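Local atomic coordinates of group 3 allergen SMIPP-S YvT004A06 (PDB entry 3H7T), a protein that has the fold of a trypsin-like serine protease but is an inactivated paralogue, probably lacking the peptide-cleaving activity usual in that family. Residues Val120-Trp125 with Ala186-Val191; Val199-Ser204 with Pro211-Arg216. All blocks are in the same frame, centred on the assembly; numbering follows the deposited sequence.

Contact 1 of 2, residues Val120-Trp125 with Ala186-Val191; sequences VLVSGW and AGDPAV
Asp-188 turns its carboxylate onto the backbone of Ser-123 and Gly-124. Its CG stands anti to its own carbonyl carbon (chi1 -80°), which places the carboxylate there. Asp-188 CG is 3.2 Å from Ser-123 O. Gly-124 has no side chain, and Asp-188 OD2 comes within 3.3 Å of Gly-124 CA. Ser-123 O is also near OD2, but both are acceptors and do not bond. Asp-185 brings a second carboxylate close to OD2, and the like charges may favour a proton on one of the two. On OD1, one water donates to it and accepts from Trp-125 N. The Asp-188 side chain also crosses that of Val-122 at about a right angle, with CB against CG1. Pro-189 follows beside Ser-123: Pro-189 CD rests 3.4 Å from Ser-123 O, and its CG lies near Ser-123 OG. Its own carbonyl O receives a fairly straight CA-H...O contact from Val-122 CA. Strand 120-124 runs antiparallel to strand 189-191, which begins at the last residue of the GDAGDP loop, in the second barrel of the trypsin fold. That loop holds the nucleophile in active relatives and has Ala-186 here. Ala-190 then presents CB to two valine methyls, Val-122 CG2 at 3.9 Å and Val-120 CG2 at 4.1 Å. Phe-144 of strand 140-147 packs on both valines. Val-191 ends the run with a hydrogen-bonded pair to Leu-121. Leu-121 N reaches Val-191 O at 2.9 Å. The return bond, Val-191 N to Leu-121 O, is 2.8 Å.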
# COMPACT_ATOMS: atom_id res chain seq x y z
N VAL A 120 -12.90 -2.33 2.49
CA VAL A 120 -11.63 -1.92 3.08
C VAL A 120 -11.45 -0.43 2.86
O VAL A 120 -11.78 0.12 1.79
CB VAL A 120 -10.40 -2.70 2.51
CG1 VAL A 120 -10.50 -4.20 2.83
CG2 VAL A 120 -10.23 -2.48 1.00
N LEU A 121 -10.96 0.24 3.90
CA LEU A 121 -10.67 1.66 3.83
C LEU A 121 -9.26 1.87 3.29
O LEU A 121 -8.28 1.42 3.89
CB LEU A 121 -10.81 2.29 5.23
CG LEU A 121 -10.39 3.76 5.34
CD1 LEU A 121 -11.33 4.65 4.51
CD2 LEU A 121 -10.37 4.22 6.80
N VAL A 122 -9.16 2.57 2.17
CA VAL A 122 -7.90 2.79 1.47
C VAL A 122 -7.64 4.29 1.39
O VAL A 122 -8.57 5.07 1.21
CB VAL A 122 -7.94 2.20 0.03
CG1 VAL A 122 -6.64 2.48 -0.76
CG2 VAL A 122 -8.26 0.71 0.07
N SER A 123 -6.39 4.70 1.52
CA SER A 123 -6.04 6.11 1.57
C SER A 123 -4.66 6.34 0.99
O SER A 123 -3.73 5.57 1.25
CB SER A 123 -6.13 6.63 3.02
OG SER A 123 -5.29 5.87 3.87
N GLY A 124 -4.53 7.38 0.17
CA GLY A 124 -3.25 7.70 -0.44
C GLY A 124 -3.30 8.96 -1.28
O GLY A 124 -4.29 9.69 -1.28
N TRP A 125 -2.20 9.21 -1.98
CA TRP A 125 -2.01 10.44 -2.76
C TRP A 125 -1.83 10.17 -4.25
O TRP A 125 -1.27 11.00 -4.96
CB TRP A 125 -0.77 11.20 -2.26
CG TRP A 125 -0.86 11.72 -0.86
CD1 TRP A 125 -1.27 12.96 -0.47
CD2 TRP A 125 -0.49 11.03 0.33
NE1 TRP A 125 -1.19 13.09 0.90
CE2 TRP A 125 -0.71 11.91 1.42
CE3 TRP A 125 0.00 9.74 0.60
CZ2 TRP A 125 -0.47 11.55 2.75
CZ3 TRP A 125 0.26 9.38 1.93
CH2 TRP A 125 0.02 10.29 2.98
N ALA A 186 0.42 2.79 -5.20
CA ALA A 186 1.08 1.56 -4.74
C ALA A 186 1.54 1.78 -3.31
O ALA A 186 2.06 2.85 -2.97
CB ALA A 186 2.27 1.18 -5.64
N GLY A 187 1.30 0.78 -2.45
CA GLY A 187 1.72 0.85 -1.07
C GLY A 187 0.67 1.40 -0.13
O GLY A 187 0.84 1.33 1.09
N ASP A 188 -0.41 1.94 -0.69
CA ASP A 188 -1.49 2.51 0.13
C ASP A 188 -2.02 1.46 1.12
O ASP A 188 -2.17 0.30 0.75
CB ASP A 188 -2.66 2.97 -0.74
CG ASP A 188 -2.43 4.33 -1.39
OD1 ASP A 188 -1.31 4.89 -1.31
OD2 ASP A 188 -3.40 4.83 -1.99
N PRO A 189 -2.29 1.88 2.37
CA PRO A 189 -2.87 0.95 3.34
C PRO A 189 -4.32 0.63 3.01
O PRO A 189 -5.07 1.48 2.51
CB PRO A 189 -2.78 1.72 4.66
CG PRO A 189 -2.71 3.19 4.25
CD PRO A 189 -1.95 3.19 2.96
N ALA A 190 -4.71 -0.62 3.27
CA ALA A 190 -6.11 -1.01 3.17
C ALA A 190 -6.49 -1.54 4.53
O ALA A 190 -5.88 -2.49 5.01
CB ALA A 190 -6.31 -2.06 2.09
N VAL A 191 -7.49 -0.91 5.15
CA VAL A 191 -7.80 -1.14 6.56
C VAL A 191 -9.17 -1.77 6.77
O VAL A 191 -10.16 -1.37 6.17
CB VAL A 191 -7.68 0.18 7.40
CG1 VAL A 191 -8.04 -0.05 8.87
CG2 VAL A 191 -6.28 0.75 7.30
O HOH W 1 -0.30 7.30 -2.04

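Contact 2 of 2, residues Val199-Ser204 with Pro211-Arg216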
# COMPACT_ATOMS: atom_id res chain seq x y z
N VAL A 199 -2.09 -4.06 1.29
CA VAL A 199 -1.17 -3.03 0.82
C VAL A 199 -1.34 -2.92 -0.69
O VAL A 199 -1.09 -3.89 -1.41
CB VAL A 199 0.32 -3.34 1.17
CG1 VAL A 199 1.25 -2.28 0.59
CG2 VAL A 199 0.51 -3.44 2.70
N ALA A 200 -1.74 -1.74 -1.17
CA ALA A 200 -2.06 -1.57 -2.59
C ALA A 200 -0.91 -1.91 -3.54
O ALA A 200 0.25 -1.57 -3.29
CB ALA A 200 -2.58 -0.15 -2.88
N SER A 201 -1.26 -2.60 -4.61
CA SER A 201 -0.40 -2.76 -5.77
C SER A 201 -0.88 -1.84 -6.86
O SER A 201 -2.06 -1.45 -6.90
CB SER A 201 -0.49 -4.18 -6.32
OG SER A 201 0.43 -5.02 -5.66
N TYR A 202 0.03 -1.52 -7.77
CA TYR A 202 -0.33 -0.83 -9.00
C TYR A 202 0.21 -1.59 -10.19
O TYR A 202 1.41 -1.73 -10.34
CB TYR A 202 0.20 0.61 -8.99
CG TYR A 202 -0.17 1.36 -10.24
CD1 TYR A 202 -1.44 1.91 -10.39
CD2 TYR A 202 0.75 1.52 -11.27
CE1 TYR A 202 -1.79 2.60 -11.56
CE2 TYR A 202 0.43 2.21 -12.43
CZ TYR A 202 -0.84 2.75 -12.57
OH TYR A 202 -1.16 3.43 -13.72
N ILE A 203 -0.68 -2.08 -11.04
CA ILE A 203 -0.25 -2.83 -12.22
C ILE A 203 -0.35 -1.92 -13.44
O ILE A 203 -1.43 -1.68 -13.98
CB ILE A 203 -1.09 -4.12 -12.41
CG1 ILE A 203 -1.13 -4.93 -11.10
CG2 ILE A 203 -0.52 -4.95 -13.56
CD1 ILE A 203 -2.13 -6.10 -11.11
N SER A 204 0.80 -1.41 -13.87
CA SER A 204 0.84 -0.40 -14.93
C SER A 204 0.14 -0.85 -16.22
O SER A 204 -0.42 -0.03 -16.93
CB SER A 204 2.28 0.06 -15.19
OG SER A 204 3.10 -1.04 -15.54
N PRO A 211 -11.03 -4.92 -10.97
CA PRO A 211 -10.77 -4.60 -9.57
C PRO A 211 -9.29 -4.31 -9.34
O PRO A 211 -8.43 -4.87 -10.03
CB PRO A 211 -11.14 -5.89 -8.83
CG PRO A 211 -12.11 -6.57 -9.71
CD PRO A 211 -11.68 -6.23 -11.12
N SER A 212 -8.99 -3.46 -8.37
CA SER A 212 -7.60 -3.20 -8.00
C SER A 212 -7.03 -4.34 -7.14
O SER A 212 -7.78 -5.11 -6.54
CB SER A 212 -7.49 -1.86 -7.25
OG SER A 212 -7.88 -0.80 -8.11
N VAL A 213 -5.71 -4.43 -7.08
CA VAL A 213 -5.04 -5.55 -6.41
C VAL A 213 -4.28 -5.09 -5.16
O VAL A 213 -3.56 -4.08 -5.18
CB VAL A 213 -4.11 -6.29 -7.41
CG1 VAL A 213 -3.24 -7.35 -6.72
CG2 VAL A 213 -4.96 -6.92 -8.52
N PHE A 214 -4.45 -5.85 -4.08
CA PHE A 214 -3.90 -5.51 -2.79
C PHE A 214 -3.18 -6.71 -2.22
O PHE A 214 -3.74 -7.80 -2.16
CB PHE A 214 -5.03 -5.14 -1.82
CG PHE A 214 -5.76 -3.87 -2.16
CD1 PHE A 214 -5.42 -2.67 -1.55
CD2 PHE A 214 -6.82 -3.88 -3.09
CE1 PHE A 214 -6.09 -1.49 -1.87
CE2 PHE A 214 -7.50 -2.71 -3.41
CZ PHE A 214 -7.12 -1.50 -2.79
N LEU A 215 -1.94 -6.51 -1.77
CA LEU A 215 -1.25 -7.55 -1.04
C LEU A 215 -2.10 -7.96 0.17
O LEU A 215 -2.57 -7.11 0.93
CB LEU A 215 0.13 -7.10 -0.58
CG LEU A 215 0.94 -8.21 0.10
CD1 LEU A 215 2.08 -8.64 -0.82
CD2 LEU A 215 1.45 -7.75 1.46
N ARG A 216 -2.31 -9.26 0.33
CA ARG A 216 -3.02 -9.78 1.49
C ARG A 216 -2.01 -9.87 2.63
O ARG A 216 -1.19 -10.81 2.67
CB ARG A 216 -3.61 -11.16 1.19
CG ARG A 216 -4.79 -11.54 2.10
CD ARG A 216 -4.68 -12.93 2.71
NE ARG A 216 -4.71 -14.01 1.75
CZ ARG A 216 -5.08 -15.27 2.02
NH1 ARG A 216 -5.04 -16.16 1.05
NH2 ARG A 216 -5.49 -15.63 3.23
O HOH W 2 -4.31 -2.35 -8.22
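Ser-201 N donates to Val-213 O over 2.8 Å, with an N-H...O angle of 160°. Ser-201 CB lies 3.3 Å from Val-213 O. The matching bond back is replaced by a water, which accepts from Val-213 N and donates to Ser-201 O. The two backbones are thus still tied here, though less directly. Deeper in the ladder Val-199 and Leu-215 form a regular hydrogen-bonded pair. Leu-215 N meets Val-199 O at 2.8 Å, and Val-199 N meets Leu-215 O at 3.1 Å. Leu-215 CB also sits close to Val-199 O. The strands 195-200 and 212-216 form an antiparallel hairpin of the second trypsin barrel. In active trypsin-like proteases the segments matching 199-204 and 211-216 form walls of the S1 pocket. Next to Val-199 and Leu-215 comes the non-hydrogen-bonded pair Ala-200 and Phe-214. Phe-214 has CG anti to its carbonyl carbon (chi1 -67°), which lays the ring alongside Ala-200. Phe-214 CD1 is 3.7 Å from Ala-200 CA, and Phe-214 CE1 is 3.9 Å from Ala-200 CB. The same ring meets Phe-170 nearly parallel and Phe-144 edge-to-face. Past the ladder, Ile-203 reaches back with its far methyl, CD1, to touch Val-213 CG2 at 3.9 Å. Tyr-156 of helix 149-157 packs on both of these side chains. Ser-201 OG has a weak hydrogen bond from Asn-85 ND2.

How the contacts relate
Contact 1 and contact 2 have centres about 10 Å apart and belong to one antiparallel sheet, the second barrel of the trypsin fold. Contact 1 closes before contact 2 opens along the chain. Strands 189-192 and 195-200 follow each other in the chain and are neighbours in the sheet, which puts 119-124, 189-192, 195-200 and 212-216 in that order. The contacts also touch directly. Gly-187 N and Ala-200 O, and Asp-188 O and Ala-200 N, are probably hydrogen-bonded. Val-122 CG2 packs on Phe-214 CE1. The loop that carries the nucleophile in active relatives is thereby joined to the segments that match their S1 pocket walls.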